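Local coordinates for protein putative Ribokinase II (Escherichia coli O6, PDB 3IQ0) that binds ATP with magnesium and, as a ribokinase-like member of the pfkB family, probably transfers its phosphate to a sugar or related alcohol, at residues Leu50-Gly55 / Arg270-Asp275; Leu203-Ser208 / Ala215-Glu220. All coordinates share one frame; numbering follows the deposited sequence.

How the contacts relate
Followed from the N terminus, the chain passes strand 5-9 and meets contact 1 at 50-55, turning out of helix 39-49 into strand 54-61. It returns there some 215 residues later, so contact 1 closes a long loop that takes in most strands of the nine-stranded sheet. Contact 2 is nested inside that loop and is local: the chain leaves strand 193-194, runs through 203-208 and folds helix 210-220 back on it. The centres of contact 1 and contact 2 lie about 28 Å apart. Contact 1 ties the turn between helix 39-49 and strand 54-61 to the C-terminal end of helix 258-271 and the turn after it, contact 2 a loop to the helix it leads into.

Contact 1. Residues Leu50-Gly55 / Arg270-Asp275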
ATOM      1  N   LEU B  50      22.865 -11.819 -16.888  1.00 16.00           N
ATOM      2  CA  LEU B  50      23.623 -12.870 -17.559  1.00 16.67           C
ATOM      3  C   LEU B  50      23.970 -12.421 -18.992  1.00 18.64           C
ATOM      4  O   LEU B  50      24.610 -13.154 -19.749  1.00 19.97           O
ATOM      5  CB  LEU B  50      22.839 -14.194 -17.539  1.00 15.51           C
ATOM      6  CG  LEU B  50      22.788 -14.797 -16.119  1.00 14.30           C
ATOM      7  CD1 LEU B  50      21.861 -16.001 -16.065  1.00 14.44           C
ATOM      8  CD2 LEU B  50      24.213 -15.187 -15.682  1.00 16.37           C
ATOM      9  N   GLY B  51      23.557 -11.201 -19.340  1.00 17.36           N
ATOM     10  CA  GLY B  51      23.868 -10.631 -20.646  1.00 17.12           C
ATOM     11  C   GLY B  51      22.888 -10.880 -21.776  1.00 18.59           C
ATOM     12  O   GLY B  51      23.137 -10.513 -22.924  1.00 18.80           O
ATOM     13  N   VAL B  52      21.765 -11.502 -21.453  1.00 17.69           N
ATOM     14  CA  VAL B  52      20.761 -11.818 -22.455  1.00 18.40           C
ATOM     15  C   VAL B  52      19.754 -10.679 -22.584  1.00 17.97           C
ATOM     16  O   VAL B  52      19.099 -10.301 -21.616  1.00 20.27           O
ATOM     17  CB  VAL B  52      20.042 -13.145 -22.084  1.00 18.19           C
ATOM     18  CG1 VAL B  52      18.827 -13.366 -22.964  1.00 15.91           C
ATOM     19  CG2 VAL B  52      21.019 -14.318 -22.220  1.00 18.28           C
ATOM     20  N   PRO B  53      19.643 -10.092 -23.786  1.00 20.38           N
ATOM     21  CA  PRO B  53      18.699  -8.992 -24.013  1.00 18.91           C
ATOM     22  C   PRO B  53      17.291  -9.420 -23.634  1.00 18.37           C
ATOM     23  O   PRO B  53      16.852 -10.516 -23.995  1.00 17.56           O
ATOM     24  CB  PRO B  53      18.852  -8.688 -25.509  1.00 21.51           C
ATOM     25  CG  PRO B  53      19.549  -9.893 -26.073  1.00 23.61           C
ATOM     26  CD  PRO B  53      20.463 -10.337 -24.983  1.00 19.34           C
ATOM     27  N   CYS B  54      16.591  -8.552 -22.906  1.00 16.94           N
ATOM     28  CA  CYS B  54      15.245  -8.872 -22.430  1.00 17.62           C
ATOM     29  C   CYS B  54      14.401  -7.633 -22.149  1.00 17.95           C
ATOM     30  O   CYS B  54      14.898  -6.505 -22.189  1.00 17.11           O
ATOM     31  CB  CYS B  54      15.365  -9.684 -21.150  1.00 16.50           C
ATOM     32  SG  CYS B  54      16.413  -8.835 -19.934  1.00 19.80           S
ATOM     33  N   GLY B  55      13.124  -7.858 -21.846  1.00 20.10           N
ATOM     34  CA  GLY B  55      12.215  -6.767 -21.552  1.00 19.00           C
ATOM     35  C   GLY B  55      11.120  -7.241 -20.616  1.00 20.13           C
ATOM     36  O   GLY B  55      10.992  -8.439 -20.359  1.00 18.74           O
ATOM     37  N   ARG B 270      20.243 -21.188 -21.388  1.00 19.54           N
ATOM     38  CA  ARG B 270      19.801 -21.941 -22.547  1.00 20.23           C
ATOM     39  C   ARG B 270      19.898 -21.044 -23.781  1.00 19.59           C
ATOM     40  O   ARG B 270      20.258 -21.515 -24.857  1.00 19.23           O
ATOM     41  CB  ARG B 270      18.369 -22.446 -22.336  1.00 19.77           C
ATOM     42  CG  ARG B 270      18.292 -23.542 -21.288  1.00 22.82           C
ATOM     43  CD  ARG B 270      18.980 -24.819 -21.778  1.00 23.66           C
ATOM     44  NE  ARG B 270      18.080 -25.626 -22.598  1.00 27.26           N
ATOM     45  CZ  ARG B 270      18.458 -26.658 -23.345  1.00 28.11           C
ATOM     46  NH1 ARG B 270      19.736 -27.023 -23.394  1.00 31.18           N
ATOM     47  NH2 ARG B 270      17.550 -27.338 -24.032  1.00 28.67           N
ATOM     48  N   GLN B 271      19.594 -19.753 -23.622  1.00 19.24           N
ATOM     49  CA  GLN B 271      19.688 -18.813 -24.746  1.00 20.75           C
ATOM     50  C   GLN B 271      21.141 -18.661 -25.189  1.00 21.35           C
ATOM     51  O   GLN B 271      21.416 -18.339 -26.346  1.00 23.01           O
ATOM     52  CB  GLN B 271      19.152 -17.429 -24.377  1.00 20.61           C
ATOM     53  CG  GLN B 271      17.632 -17.296 -24.384  1.00 24.38           C
ATOM     54  CD  GLN B 271      16.997 -17.890 -25.630  1.00 25.01           C
ATOM     55  OE1 GLN B 271      16.649 -19.074 -25.660  1.00 25.54           O
ATOM     56  NE2 GLN B 271      16.851 -17.074 -26.671  1.00 23.27           N
ATOM     57  N   LEU B 272      22.073 -18.881 -24.267  1.00 21.22           N
ATOM     58  CA  LEU B 272      23.489 -18.760 -24.594  1.00 21.91           C
ATOM     59  C   LEU B 272      24.029 -20.090 -25.117  1.00 23.55           C
ATOM     60  O   LEU B 272      25.235 -20.270 -25.259  1.00 24.59           O
ATOM     61  CB  LEU B 272      24.280 -18.297 -23.364  1.00 20.42           C
ATOM     62  CG  LEU B 272      23.868 -16.934 -22.788  1.00 22.63           C
ATOM     63  CD1 LEU B 272      24.639 -16.659 -21.517  1.00 20.72           C
ATOM     64  CD2 LEU B 272      24.106 -15.831 -23.811  1.00 20.91           C
ATOM     65  N   GLY B 273      23.123 -21.022 -25.400  1.00 25.28           N
ATOM     66  CA  GLY B 273      23.517 -22.310 -25.946  1.00 24.96           C
ATOM     67  C   GLY B 273      24.007 -23.414 -25.021  1.00 25.23           C
ATOM     68  O   GLY B 273      24.551 -24.409 -25.497  1.00 26.00           O
ATOM     69  N   PHE B 274      23.837 -23.258 -23.712  1.00 24.83           N
ATOM     70  CA  PHE B 274      24.265 -24.295 -22.770  1.00 25.08           C
ATOM     71  C   PHE B 274      23.378 -25.524 -22.962  1.00 24.09           C
ATOM     72  O   PHE B 274      22.195 -25.382 -23.263  1.00 24.94           O
ATOM     73  CB  PHE B 274      24.103 -23.813 -21.323  1.00 25.22           C
ATOM     74  CG  PHE B 274      25.161 -22.853 -20.863  1.00 25.81           C
ATOM     75  CD1 PHE B 274      25.762 -21.965 -21.746  1.00 28.05           C
ATOM     76  CD2 PHE B 274      25.506 -22.792 -19.519  1.00 26.51           C
ATOM     77  CE1 PHE B 274      26.688 -21.028 -21.295  1.00 29.29           C
ATOM     78  CE2 PHE B 274      26.429 -21.859 -19.057  1.00 28.24           C
ATOM     79  CZ  PHE B 274      27.022 -20.974 -19.949  1.00 28.35           C
ATOM     80  N   ASP B 275      23.929 -26.724 -22.794  1.00 25.00           N
ATOM     81  CA  ASP B 275      23.099 -27.917 -22.916  1.00 26.62           C
ATOM     82  C   ASP B 275      22.303 -28.054 -21.621  1.00 27.68           C
ATOM     83  O   ASP B 275      22.533 -27.308 -20.667  1.00 27.90           O
ATOM     84  CB  ASP B 275      23.932 -29.187 -23.181  1.00 28.03           C
ATOM     85  CG  ASP B 275      24.954 -29.489 -22.089  1.00 30.70           C
ATOM     86  OD1 ASP B 275      24.681 -29.262 -20.896  1.00 31.13           O
ATOM     87  OD2 ASP B 275      26.043 -29.989 -22.435  1.00 36.24           O
TER
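The planar carbonyl of Leu-50 faces Leu-272, whose CD1 lies 3.9 Å from Leu-50 O, while the flat group of Arg-270, on the far side of the second segment, serves its own turn. There the guanidinium has Asp-275 CA at its edge, in plane, and Arg-270 NH1 donates a bent hydrogen bond (137° at the hydrogen) to Phe-274 O, 3.0 Å away, meeting a lone pair in the carbonyl plane, with the oxygen tilted 25° out of the guanidinium plane. NH2 carries a salt bridge to Glu-224.

Across the contact the touch is apolar. Val-52 CG2 meets Leu-272 CD2 at 3.8 Å, the two side chains running antiparallel as they pass, and the same methyl comes within 4.2 Å of Gln-271 CB. A chi1 of 170° sets CG1 anti to the backbone N and leaves CG2 beside it, turned to the second segment. Gly-51 closes helix 39-49 and Gly-273 closes helix 258-271, both with positive phi in Schellman motifs, a conformation that suits glycine because a CB would strike the preceding carbonyl O. Beyond Val-52, which also packs on Val-6 and Ala-268, the chain enters strand 54-61 of the central sheet of the Rossmann-like ribokinase fold. Leu-50, buried, packs on Ala-265 and Ala-268 and on Leu-303 and Ile-306 of helix 303-312, which suits a large apolar residue. Asp-275 caps the next helix through OD1 to Arg-278 N.

Contact 2. Residues Leu203-Ser208 / Ala215-Glu220; sequences LLSPHS and AGFLEE
Ser-205 and Phe-217 form the close part of this contact: the ring's leading atom, Phe-217 CZ, reaches Ser-205 CB at 3.8 Å, with CB lying oblique to the ring. Next to it Phe-217 CE2 has Leu-204 O 4.1 Å away, beside the ring edge and nearly level with it. The ring reaches the loop because Phe-217 CG stands anti to its carbonyl carbon, chi1 -61°, and the long flat side chain then extends from helix 210-220 to the loop backbone. Phe-217 and Leu-204 are buried here, Ser-205 only in part. Leu-188 of helix 178-189 touches both Phe-217 and Leu-204, and Tyr-194 meets the phenylalanine edge to face, so a large aromatic suits the place where loop, helix and sheet converge.

Toward His-207 the packing is looser, and with Pro-206 and Ala-215 exposed beside it this margin faces solvent. His-207 CE1 approaches Gly-216 CA at 4.5 Å, the CA meeting the imidazole's rim. Glycine suits this position, since a CB would point at the loop and come tightly against CE1. Pro-206 CG sits over the middle of one face of the His-207 ring, 3.8 Å from its plane.

The loop keeps its own shape through an ST turn, in which Ser-205 OG accepts from His-207 N at 3.2 Å (N-H...O angle 151°). The serine is thus divided in its chemistry: its hydroxyl oxygen braces the loop, while its CB offers the phenylalanine a carbon surface. With no polar bond found between the segments, the join here rests on dispersion and fit of shape.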
ATOM      1  N   LEU B 203       0.232 -29.733  -8.219  1.00 40.90           N
ATOM      2  CA  LEU B 203      -0.833 -28.734  -8.269  1.00 42.11           C
ATOM      3  C   LEU B 203      -1.696 -28.764  -9.525  1.00 43.67           C
ATOM      4  O   LEU B 203      -2.902 -28.986  -9.443  1.00 43.91           O
ATOM      5  CB  LEU B 203      -0.253 -27.327  -8.084  1.00 42.34           C
ATOM      6  CG  LEU B 203       0.588 -27.073  -6.824  1.00 41.93           C
ATOM      7  CD1 LEU B 203       0.916 -25.598  -6.732  1.00 42.97           C
ATOM      8  CD2 LEU B 203      -0.157 -27.521  -5.577  1.00 41.29           C
ATOM      9  N   LEU B 204      -1.087 -28.541 -10.684  1.00 45.20           N
ATOM     10  CA  LEU B 204      -1.822 -28.524 -11.944  1.00 45.54           C
ATOM     11  C   LEU B 204      -1.901 -29.897 -12.602  1.00 46.29           C
ATOM     12  O   LEU B 204      -2.199 -30.005 -13.790  1.00 46.52           O
ATOM     13  CB  LEU B 204      -1.166 -27.541 -12.917  1.00 45.84           C
ATOM     14  CG  LEU B 204      -1.031 -26.094 -12.435  1.00 46.35           C
ATOM     15  CD1 LEU B 204      -0.294 -25.259 -13.477  1.00 45.61           C
ATOM     16  CD2 LEU B 204      -2.409 -25.525 -12.162  1.00 46.21           C
ATOM     17  N   SER B 205      -1.636 -30.944 -11.830  1.00 47.18           N
ATOM     18  CA  SER B 205      -1.665 -32.302 -12.348  1.00 48.03           C
ATOM     19  C   SER B 205      -2.828 -33.102 -11.774  1.00 50.32           C
ATOM     20  O   SER B 205      -3.256 -32.868 -10.643  1.00 49.03           O
ATOM     21  CB  SER B 205      -0.350 -33.012 -12.019  1.00 48.16           C
ATOM     22  OG  SER B 205      -0.341 -34.345 -12.501  1.00 46.13           O
ATOM     23  N   PRO B 206      -3.360 -34.057 -12.556  1.00 52.05           N
ATOM     24  CA  PRO B 206      -4.478 -34.899 -12.121  1.00 52.99           C
ATOM     25  C   PRO B 206      -3.954 -36.087 -11.319  1.00 53.92           C
ATOM     26  O   PRO B 206      -4.693 -36.731 -10.577  1.00 54.23           O
ATOM     27  CB  PRO B 206      -5.101 -35.330 -13.441  1.00 53.55           C
ATOM     28  CG  PRO B 206      -3.881 -35.547 -14.293  1.00 52.62           C
ATOM     29  CD  PRO B 206      -3.033 -34.321 -13.971  1.00 52.08           C
ATOM     30  N   HIS B 207      -2.666 -36.370 -11.482  1.00 54.57           N
ATOM     31  CA  HIS B 207      -2.028 -37.477 -10.794  1.00 55.51           C
ATOM     32  C   HIS B 207      -1.606 -37.087  -9.381  1.00 55.35           C
ATOM     33  O   HIS B 207      -1.636 -35.911  -9.023  1.00 55.84           O
ATOM     34  CB  HIS B 207      -0.836 -37.960 -11.624  1.00 56.96           C
ATOM     35  CG  HIS B 207      -1.207 -38.341 -13.021  1.00 59.18           C
ATOM     36  ND1 HIS B 207      -0.676 -37.717 -14.130  1.00 60.12           N
ATOM     37  CD2 HIS B 207      -2.097 -39.248 -13.488  1.00 59.63           C
ATOM     38  CE1 HIS B 207      -1.227 -38.220 -15.220  1.00 60.83           C
ATOM     39  NE2 HIS B 207      -2.093 -39.151 -14.858  1.00 61.06           N
ATOM     40  N   SER B 208      -1.214 -38.077  -8.587  1.00 55.07           N
ATOM     41  CA  SER B 208      -0.829 -37.839  -7.206  1.00 54.65           C
ATOM     42  C   SER B 208       0.626 -38.168  -6.895  1.00 54.77           C
ATOM     43  O   SER B 208       1.062 -38.057  -5.747  1.00 54.87           O
ATOM     44  CB  SER B 208      -1.752 -38.636  -6.287  1.00 55.76           C
ATOM     45  OG  SER B 208      -3.102 -38.454  -6.660  1.00 56.76           O
ATOM     46  N   ALA B 215       5.350 -37.163 -16.144  1.00 37.69           N
ATOM     47  CA  ALA B 215       5.197 -37.952 -17.361  1.00 37.15           C
ATOM     48  C   ALA B 215       3.961 -37.459 -18.103  1.00 36.20           C
ATOM     49  O   ALA B 215       3.867 -37.576 -19.325  1.00 37.07           O
ATOM     50  CB  ALA B 215       5.057 -39.429 -17.019  1.00 36.47           C
ATOM     51  N   GLY B 216       3.024 -36.883 -17.352  1.00 34.87           N
ATOM     52  CA  GLY B 216       1.807 -36.372 -17.952  1.00 32.08           C
ATOM     53  C   GLY B 216       2.026 -35.060 -18.679  1.00 31.79           C
ATOM     54  O   GLY B 216       1.488 -34.851 -19.765  1.00 30.86           O
ATOM     55  N   PHE B 217       2.809 -34.170 -18.076  1.00 31.13           N
ATOM     56  CA  PHE B 217       3.103 -32.869 -18.677  1.00 30.01           C
ATOM     57  C   PHE B 217       3.789 -33.073 -20.021  1.00 28.54           C
ATOM     58  O   PHE B 217       3.471 -32.404 -20.997  1.00 27.88           O
ATOM     59  CB  PHE B 217       4.027 -32.058 -17.767  1.00 28.97           C
ATOM     60  CG  PHE B 217       3.457 -31.769 -16.408  1.00 28.56           C
ATOM     61  CD1 PHE B 217       4.263 -31.856 -15.274  1.00 26.74           C
ATOM     62  CD2 PHE B 217       2.128 -31.382 -16.257  1.00 28.02           C
ATOM     63  CE1 PHE B 217       3.749 -31.560 -14.013  1.00 26.92           C
ATOM     64  CE2 PHE B 217       1.609 -31.085 -14.999  1.00 26.09           C
ATOM     65  CZ  PHE B 217       2.424 -31.175 -13.877  1.00 23.68           C
ATOM     66  N   LEU B 218       4.738 -34.001 -20.052  1.00 29.19           N
ATOM     67  CA  LEU B 218       5.475 -34.298 -21.267  1.00 31.58           C
ATOM     68  C   LEU B 218       4.556 -34.909 -22.326  1.00 33.36           C
ATOM     69  O   LEU B 218       4.667 -34.597 -23.515  1.00 32.72           O
ATOM     70  CB  LEU B 218       6.636 -35.249 -20.960  1.00 30.55           C
ATOM     71  CG  LEU B 218       7.711 -34.727 -20.001  1.00 32.54           C
ATOM     72  CD1 LEU B 218       8.721 -35.827 -19.698  1.00 31.44           C
ATOM     73  CD2 LEU B 218       8.405 -33.517 -20.621  1.00 32.48           C
ATOM     74  N   GLU B 219       3.656 -35.790 -21.905  1.00 35.16           N
ATOM     75  CA  GLU B 219       2.735 -36.401 -22.857  1.00 36.96           C
ATOM     76  C   GLU B 219       1.837 -35.326 -23.453  1.00 36.80           C
ATOM     77  O   GLU B 219       1.558 -35.333 -24.652  1.00 36.92           O
ATOM     78  CB  GLU B 219       1.877 -37.476 -22.178  1.00 39.96           C
ATOM     79  CG  GLU B 219       0.471 -37.598 -22.769  1.00 45.69           C
ATOM     80  CD  GLU B 219      -0.039 -39.023 -22.818  1.00 48.49           C
ATOM     81  OE1 GLU B 219       0.116 -39.752 -21.818  1.00 50.71           O
ATOM     82  OE2 GLU B 219      -0.596 -39.420 -23.864  1.00 50.74           O
ATOM     83  N   GLU B 220       1.395 -34.399 -22.610  1.00 35.93           N
ATOM     84  CA  GLU B 220       0.514 -33.328 -23.050  1.00 37.09           C
ATOM     85  C   GLU B 220       1.165 -32.378 -24.050  1.00 36.98           C
ATOM     86  O   GLU B 220       0.479 -31.776 -24.876  1.00 37.79           O
ATOM     87  CB  GLU B 220      -0.001 -32.555 -21.838  1.00 39.53           C
ATOM     88  CG  GLU B 220      -0.887 -31.376 -22.177  1.00 44.69           C
ATOM     89  CD  GLU B 220      -0.101 -30.172 -22.662  1.00 49.40           C
ATOM     90  OE1 GLU B 220       0.759 -29.670 -21.897  1.00 49.57           O
ATOM     91  OE2 GLU B 220      -0.347 -29.728 -23.808  1.00 49.76           O
TER